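Local coordinates for NBS-LRR class disease resistance protein (Oryza sativa subsp. japonica, PDB 6FU9), which probably acts as a rice immune receptor that senses pathogen effectors, seen here as a small domain with the fold of heavy-metal-associated domains, at residues I57-V60 and S61-K65; V47-G51 and D52-S56. One frame throughout, in Å; residues are numbered along the deposited sequence.

Overall arrangement
Contacts 1 and 2 follow each other along the chain. Contact 2 comes first, at the turn from strand 46-51 into helix 56-66, and contact 1 then runs along that helix. Their centres lie about 12 Å apart. Contact 2 is mostly buried and apolar, with Ile54 folded back on the end of the strand. Contact 1 is mixed. Leu59, Val60 and Leu63 are buried, while Arg64 is exposed. Backbone hydrogen bonds dominate contact 1, whereas contact 2 rests on methyl packing. The two meet where Leu59 CD2 lies 4.1 Å from Ile54 CG2, so the apolar packing of the turn meets that of the helix there.

Contact 1: residues I57-V60 and S61-K65; sequences INLV and SALRK
Val60 and Arg64 meet one turn apart on helix 56-66, the second helix of this ferredoxin-like domain. Val60 CG2 sits over the centre of one face of the Arg64 guanidinium, 3.7 Å from Arg64 CZ. Arg64 CG is anti to its own carbonyl carbon, and the chain then stays extended from CG to NE (chi3 180°), which carries the flat group out over the valine. On the way the Arg64 chain brushes the backbone, with CG 3.3 Å from Val60 O. The polar end is held from outside the helix: Arg64 NE hydrogen-bonds to Ala70 O, just before strand 71-77. Val60 itself also packs on Phe11 and Phe72 of the sheet.

A second pair lies on a neighbouring side of the helix. Leu59 CG is 4.1 Å from Leu63 CD1, and the two side chains pass at a slant. Leu63 CG also rests 3.4 Å from Leu59 O. Both residues touch Phe11 of the sheet and Leu27 of helix 18-29, so this side of the helix belongs to the core.

Regular alpha-helical bonds join the two turns. Ala62 N donates to Asn58 O and Arg64 N to Val60 O. Ser61 N reaches Ile57 O only weakly, at 3.4 Å. Ser61 adds a light touch beside it, with CB 3.5 Å from Asn58 O. The shortest of the four bonds runs 2.9 Å from Leu63 N to Leu59 O, with an N-H...O angle of 164°.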
# COMPACT_ATOMS: atom_id res chain seq x y z
N ILE A 57 -14.34 -6.88 4.00
CA ILE A 57 -14.61 -8.24 4.46
C ILE A 57 -14.95 -9.15 3.35
O ILE A 57 -14.33 -10.20 3.16
CB ILE A 57 -15.81 -8.27 5.54
CG1 ILE A 57 -15.41 -7.49 6.77
CG2 ILE A 57 -16.20 -9.71 5.95
CD1 ILE A 57 -13.96 -7.73 7.21
N ASN A 58 -16.00 -8.79 2.63
CA ASN A 58 -16.45 -9.61 1.52
C ASN A 58 -15.40 -9.57 0.40
O ASN A 58 -15.22 -10.58 -0.27
CB ASN A 58 -17.86 -9.17 1.03
CG ASN A 58 -19.00 -9.99 1.66
OD1 ASN A 58 -19.99 -9.44 2.19
ND2 ASN A 58 -18.91 -11.29 1.55
N LEU A 59 -14.76 -8.44 0.19
CA LEU A 59 -13.81 -8.36 -0.92
C LEU A 59 -12.61 -9.29 -0.73
O LEU A 59 -12.22 -10.02 -1.67
CB LEU A 59 -13.33 -6.92 -1.06
CG LEU A 59 -12.28 -6.71 -2.17
CD1 LEU A 59 -12.71 -7.26 -3.51
CD2 LEU A 59 -11.95 -5.23 -2.25
N VAL A 60 -12.04 -9.35 0.47
CA VAL A 60 -10.97 -10.27 0.69
C VAL A 60 -11.37 -11.74 0.51
O VAL A 60 -10.61 -12.54 -0.02
CB VAL A 60 -10.21 -10.00 1.97
CG1 VAL A 60 -10.99 -10.51 3.19
CG2 VAL A 60 -8.83 -10.61 1.93
N SER A 61 -12.58 -12.08 0.94
CA SER A 61 -13.09 -13.41 0.75
C SER A 61 -13.20 -13.77 -0.73
O SER A 61 -12.80 -14.88 -1.17
CB SER A 61 -14.46 -13.53 1.49
OG SER A 61 -15.05 -14.74 1.20
N ALA A 62 -13.73 -12.84 -1.51
CA ALA A 62 -13.89 -13.07 -2.94
C ALA A 62 -12.52 -13.24 -3.59
O ALA A 62 -12.34 -14.15 -4.42
CB ALA A 62 -14.67 -11.93 -3.58
N LEU A 63 -11.56 -12.42 -3.21
CA LEU A 63 -10.20 -12.55 -3.77
C LEU A 63 -9.59 -13.87 -3.44
O LEU A 63 -8.92 -14.52 -4.32
CB LEU A 63 -9.31 -11.39 -3.27
CG LEU A 63 -9.62 -10.04 -3.88
CD1 LEU A 63 -8.99 -8.92 -3.08
CD2 LEU A 63 -9.20 -9.94 -5.31
N ARG A 64 -9.80 -14.38 -2.23
CA ARG A 64 -9.26 -15.66 -1.83
C ARG A 64 -9.88 -16.80 -2.62
O ARG A 64 -9.20 -17.79 -2.88
CB ARG A 64 -9.48 -15.81 -0.31
CG ARG A 64 -8.50 -14.97 0.47
CD ARG A 64 -8.80 -14.95 1.94
NE ARG A 64 -7.81 -14.12 2.63
CZ ARG A 64 -7.96 -13.59 3.86
NH1 ARG A 64 -9.13 -13.67 4.50
NH2 ARG A 64 -6.98 -12.90 4.39
N LYS A 65 -11.16 -16.70 -2.99
CA LYS A 65 -11.83 -17.76 -3.75
C LYS A 65 -11.45 -17.76 -5.20
O LYS A 65 -11.35 -18.84 -5.80
CB LYS A 65 -13.37 -17.63 -3.61
CG LYS A 65 -13.86 -18.00 -2.21
CD LYS A 65 -15.38 -18.06 -2.05
CE LYS A 65 -16.01 -16.72 -2.17
NZ LYS A 65 -17.45 -16.85 -1.80

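Contact 2: residues V47-G51 and D52-S56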
# COMPACT_ATOMS: atom_id res chain seq x y z
N VAL A 47 -2.19 -4.95 -4.59
CA VAL A 47 -3.42 -4.52 -5.24
C VAL A 47 -3.94 -3.36 -4.42
O VAL A 47 -4.29 -3.57 -3.24
CB VAL A 47 -4.43 -5.64 -5.27
CG1 VAL A 47 -5.74 -5.19 -5.89
CG2 VAL A 47 -3.83 -6.86 -6.03
N VAL A 48 -3.85 -2.17 -4.96
CA VAL A 48 -4.19 -0.92 -4.28
C VAL A 48 -5.58 -0.51 -4.73
O VAL A 48 -5.82 -0.27 -5.92
CB VAL A 48 -3.15 0.19 -4.54
CG1 VAL A 48 -3.59 1.44 -3.76
CG2 VAL A 48 -1.75 -0.22 -4.23
N VAL A 49 -6.49 -0.38 -3.76
CA VAL A 49 -7.89 -0.13 -3.96
C VAL A 49 -8.33 1.17 -3.34
O VAL A 49 -8.03 1.38 -2.15
CB VAL A 49 -8.74 -1.29 -3.44
CG1 VAL A 49 -10.18 -1.13 -3.85
CG2 VAL A 49 -8.15 -2.65 -3.83
N VAL A 50 -8.99 2.03 -4.06
CA VAL A 50 -9.50 3.29 -3.53
C VAL A 50 -10.96 3.36 -3.78
O VAL A 50 -11.47 3.04 -4.83
CB VAL A 50 -8.77 4.48 -4.19
CG1 VAL A 50 -9.38 5.79 -3.89
CG2 VAL A 50 -7.27 4.46 -3.77
N GLY A 51 -11.72 3.87 -2.80
CA GLY A 51 -13.14 4.05 -2.99
C GLY A 51 -13.86 4.53 -1.75
O GLY A 51 -13.26 5.18 -0.90
N ASP A 52 -15.16 4.29 -1.71
CA ASP A 52 -16.00 4.81 -0.65
C ASP A 52 -17.07 3.79 -0.33
O ASP A 52 -17.88 3.46 -1.14
CB ASP A 52 -16.57 6.19 -1.07
CG ASP A 52 -17.55 6.80 -0.03
OD1 ASP A 52 -17.44 6.51 1.18
OD2 ASP A 52 -18.38 7.64 -0.45
N GLY A 53 -17.06 3.28 0.90
CA GLY A 53 -18.05 2.27 1.26
C GLY A 53 -17.78 0.87 0.71
O GLY A 53 -18.70 0.15 0.40
N ILE A 54 -16.51 0.50 0.65
CA ILE A 54 -16.11 -0.83 0.24
C ILE A 54 -16.27 -1.79 1.42
O ILE A 54 -15.75 -1.52 2.48
CB ILE A 54 -14.65 -0.82 -0.23
CG1 ILE A 54 -14.45 0.17 -1.41
CG2 ILE A 54 -14.20 -2.22 -0.61
CD1 ILE A 54 -12.99 0.49 -1.63
N ASP A 55 -16.94 -2.90 1.17
CA ASP A 55 -16.99 -4.00 2.15
C ASP A 55 -15.71 -4.85 1.97
O ASP A 55 -15.65 -5.78 1.16
CB ASP A 55 -18.25 -4.80 1.91
CG ASP A 55 -18.40 -5.99 2.87
OD1 ASP A 55 -17.48 -6.31 3.59
OD2 ASP A 55 -19.42 -6.65 2.78
N SER A 56 -14.70 -4.48 2.72
CA SER A 56 -13.42 -5.13 2.56
C SER A 56 -13.46 -6.56 3.06
O SER A 56 -12.65 -7.36 2.61
CB SER A 56 -12.28 -4.32 3.19
OG SER A 56 -12.44 -4.30 4.55
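The turn between strand 46-51 and helix 56-66 is closed by Ile54, whose side chain folds back on Val49 and Gly51. Only its terminal methyl does the touching within this turn. Ile54 CD1 lies 3.9 Å from Val49 CG1, methyl against methyl. The same CD1 lies 3.8 Å from Gly51 N and equally far from Gly51 CA. It also comes within 4.1 Å of Val50 C. The methyl therefore packs on strand backbone as well as on a side chain. Gly51 presents no side chain at this point, and CD1 settles directly on its main chain. Ile54 CG1 stands beside its own backbone N, and the branch beyond it is extended (chi2 164°), which brings CD1 back to the strand.

The turn is the first connection of the split beta-alpha-beta unit of the ferredoxin-like fold, in which strand 46-51 leads through helix 56-66 to strand 71-77. Strand 7-12 lies between those two strands, and its Ile9 also packs on Ile54. Val49 touches Val34 of strand 34-40 as well. Val48 and Val50 pack against polar side chains on the chain of another protein.

Gly53 bends the chain with a positive phi of 77°. Both neighbours of Gly53 are tied to the N-terminal part of the chain: the Asp52 side chain accepts from Gly4 N through OD2, and the Ile54 backbone N donates to Gln7 OE1. Asp55 is the N-cap of the helix, with its OD1 taking the backbone N-H of Asn58.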